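Angiotensin-converting enzyme (Anopheles gambiae, PDB 6S1Y) probably acts as a zinc-dependent peptidase of the angiotensin-converting enzyme family that trims short peptides from their C-terminal end. Local coordinates at residues 504-509 against 569-574. Sequence-based numbering, arbitrary orientation.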
loop_
_atom_site.group_PDB
_atom_site.type_symbol
_atom_site.label_atom_id
_atom_site.label_comp_id
_atom_site.label_asym_id
_atom_site.label_seq_id
_atom_site.Cartn_x
_atom_site.Cartn_y
_atom_site.Cartn_z
ATOM N N GLN A 504 -4.315 4.037 10.611
ATOM C CA GLN A 504 -3.792 2.894 11.344
ATOM C C GLN A 504 -3.281 3.308 12.720
ATOM O O GLN A 504 -3.262 2.483 13.649
ATOM C CB GLN A 504 -2.699 2.172 10.559
ATOM C CG GLN A 504 -1.348 2.878 10.480
ATOM C CD GLN A 504 -0.353 2.106 9.583
ATOM O OE1 GLN A 504 0.691 1.674 10.036
ATOM N NE2 GLN A 504 -0.702 1.941 8.317
ATOM N N PHE A 505 -2.855 4.563 12.892
ATOM C CA PHE A 505 -2.411 4.971 14.225
ATOM C C PHE A 505 -3.602 5.281 15.128
ATOM O O PHE A 505 -3.509 5.128 16.352
ATOM C CB PHE A 505 -1.443 6.165 14.124
ATOM C CG PHE A 505 -0.124 5.804 13.474
ATOM C CD1 PHE A 505 0.041 5.882 12.094
ATOM C CD2 PHE A 505 0.935 5.354 14.237
ATOM C CE1 PHE A 505 1.252 5.518 11.500
ATOM C CE2 PHE A 505 2.141 4.984 13.644
ATOM C CZ PHE A 505 2.290 5.063 12.283
ATOM N N GLN A 506 -4.726 5.709 14.542
ATOM C CA GLN A 506 -5.968 5.808 15.306
ATOM C C GLN A 506 -6.436 4.431 15.769
ATOM O O GLN A 506 -6.809 4.256 16.929
ATOM C CB GLN A 506 -7.034 6.499 14.460
ATOM C CG GLN A 506 -6.652 7.914 14.059
ATOM C CD GLN A 506 -7.699 8.602 13.242
ATOM O OE1 GLN A 506 -7.554 8.766 12.018
ATOM N NE2 GLN A 506 -8.760 9.045 13.896
ATOM N N PHE A 507 -6.395 3.437 14.879
ATOM C CA PHE A 507 -6.762 2.067 15.236
ATOM C C PHE A 507 -5.806 1.512 16.293
ATOM O O PHE A 507 -6.234 0.914 17.289
ATOM C CB PHE A 507 -6.739 1.177 13.988
ATOM C CG PHE A 507 -7.772 1.534 12.932
ATOM C CD1 PHE A 507 -8.861 2.330 13.227
ATOM C CD2 PHE A 507 -7.663 1.020 11.655
ATOM C CE1 PHE A 507 -9.812 2.610 12.261
ATOM C CE2 PHE A 507 -8.608 1.301 10.679
ATOM C CZ PHE A 507 -9.681 2.098 10.979
ATOM N N HIS A 508 -4.497 1.693 16.082
ATOM C CA HIS A 508 -3.505 1.209 17.041
ATOM C C HIS A 508 -3.724 1.815 18.421
ATOM O O HIS A 508 -3.615 1.119 19.437
ATOM C CB HIS A 508 -2.105 1.541 16.525
ATOM C CG HIS A 508 -0.982 1.154 17.443
ATOM N ND1 HIS A 508 -0.667 -0.153 17.723
ATOM C CD2 HIS A 508 -0.062 1.906 18.090
ATOM C CE1 HIS A 508 0.390 -0.197 18.511
ATOM N NE2 HIS A 508 0.773 1.041 18.755
ATOM N N ARG A 509 -4.002 3.115 18.481
ATOM C CA ARG A 509 -4.211 3.770 19.765
ATOM C C ARG A 509 -5.419 3.179 20.479
ATOM O O ARG A 509 -5.366 2.916 21.686
ATOM C CB ARG A 509 -4.399 5.270 19.558
ATOM C CG ARG A 509 -4.778 6.048 20.831
ATOM C CD ARG A 509 -4.670 7.550 20.646
ATOM N NE ARG A 509 -5.633 8.056 19.683
ATOM C CZ ARG A 509 -5.696 9.319 19.282
ATOM N NH1 ARG A 509 -4.840 10.218 19.769
ATOM N NH2 ARG A 509 -6.612 9.684 18.392
ATOM N N ALA A 569 -4.860 13.153 12.103
ATOM C CA ALA A 569 -3.424 12.959 12.271
ATOM C C ALA A 569 -2.962 13.071 13.717
ATOM O O ALA A 569 -1.750 12.979 13.958
ATOM C CB ALA A 569 -2.654 13.982 11.435
ATOM N N ASP A 570 -3.882 13.273 14.666
ATOM C CA ASP A 570 -3.513 13.398 16.074
ATOM C C ASP A 570 -2.692 12.198 16.523
ATOM O O ASP A 570 -1.609 12.349 17.103
ATOM C CB ASP A 570 -4.791 13.550 16.918
ATOM C CG ASP A 570 -4.532 13.586 18.428
ATOM O OD1 ASP A 570 -3.365 13.741 18.856
ATOM O OD2 ASP A 570 -5.528 13.469 19.187
ATOM N N ALA A 571 -3.181 10.992 16.220
ATOM C CA ALA A 571 -2.541 9.771 16.703
ATOM C C ALA A 571 -1.120 9.643 16.172
ATOM O O ALA A 571 -0.183 9.374 16.931
ATOM C CB ALA A 571 -3.370 8.541 16.315
ATOM N N ILE A 572 -0.936 9.846 14.869
ATOM C CA ILE A 572 0.391 9.643 14.285
ATOM C C ILE A 572 1.354 10.754 14.696
ATOM O O ILE A 572 2.543 10.494 14.891
ATOM C CB ILE A 572 0.305 9.512 12.748
ATOM C CG1 ILE A 572 1.669 9.109 12.198
ATOM C CG2 ILE A 572 -0.165 10.790 12.094
ATOM C CD1 ILE A 572 1.717 8.943 10.681
ATOM N N LEU A 573 0.878 11.987 14.872
ATOM C CA LEU A 573 1.757 13.029 15.411
ATOM C C LEU A 573 2.163 12.738 16.848
ATOM O O LEU A 573 3.300 13.027 17.238
ATOM C CB LEU A 573 1.083 14.401 15.335
ATOM C CG LEU A 573 0.861 14.908 13.908
ATOM C CD1 LEU A 573 0.024 16.201 13.892
ATOM C CD2 LEU A 573 2.200 15.121 13.229
ATOM N N GLU A 574 1.271 12.143 17.653
ATOM C CA GLU A 574 1.661 11.730 19.005
ATOM C C GLU A 574 2.702 10.622 18.951
ATOM O O GLU A 574 3.658 10.616 19.742
ATOM C CB GLU A 574 0.431 11.260 19.800
ATOM C CG GLU A 574 0.737 10.815 21.245
ATOM C CD GLU A 574 -0.482 10.233 21.995
ATOM O OE1 GLU A 574 -1.636 10.348 21.508
ATOM O OE2 GLU A 574 -0.267 9.635 23.083
HETATM O O HOH W 1 -7.970 11.942 17.218
#
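Helix-helix packing in the largely alpha-helical angiotensin-converting enzyme fold joins helix 495-514 to the short helix 570-575, and Phe505 and Arg509, one turn apart, meet Ala571 and its neighbours. The local axes cross at 79° and approach to 8.1 Å, a closeness that the small side chain at the crossing permits: Ala571 CB lies 3.4 Å from Phe505 O. On the buried side Ile572 lies over one face of the Phe505 ring. Its CG1, anti to the backbone N (chi1 -172°), makes a CH-pi contact 3.8 Å from the ring centroid, displaced toward the rim, while CD1 reaches Phe505 CE1. Tyr575 adds an edge-to-face contact to this ring. Gln506 OE1 accepts a hydrogen bond from Ser568 N and its NE2 donates one to Lys566 O. Toward solvent, Arg509 bends at chi3 (66°) and spreads its guanidinium over Ala571 CB, 3.8 Å above the plane at its centre. Two carboxylates share Arg509 NH1: Glu574, whose OE2 bonds Tyr518 OH, offers OE1 in a long salt bridge, and Asp570 OD2 takes a salt bridge with a weak but fairly straight hydrogen bond, 3.4 Å. A water accepts from Arg509 NH2 at 2.9 Å.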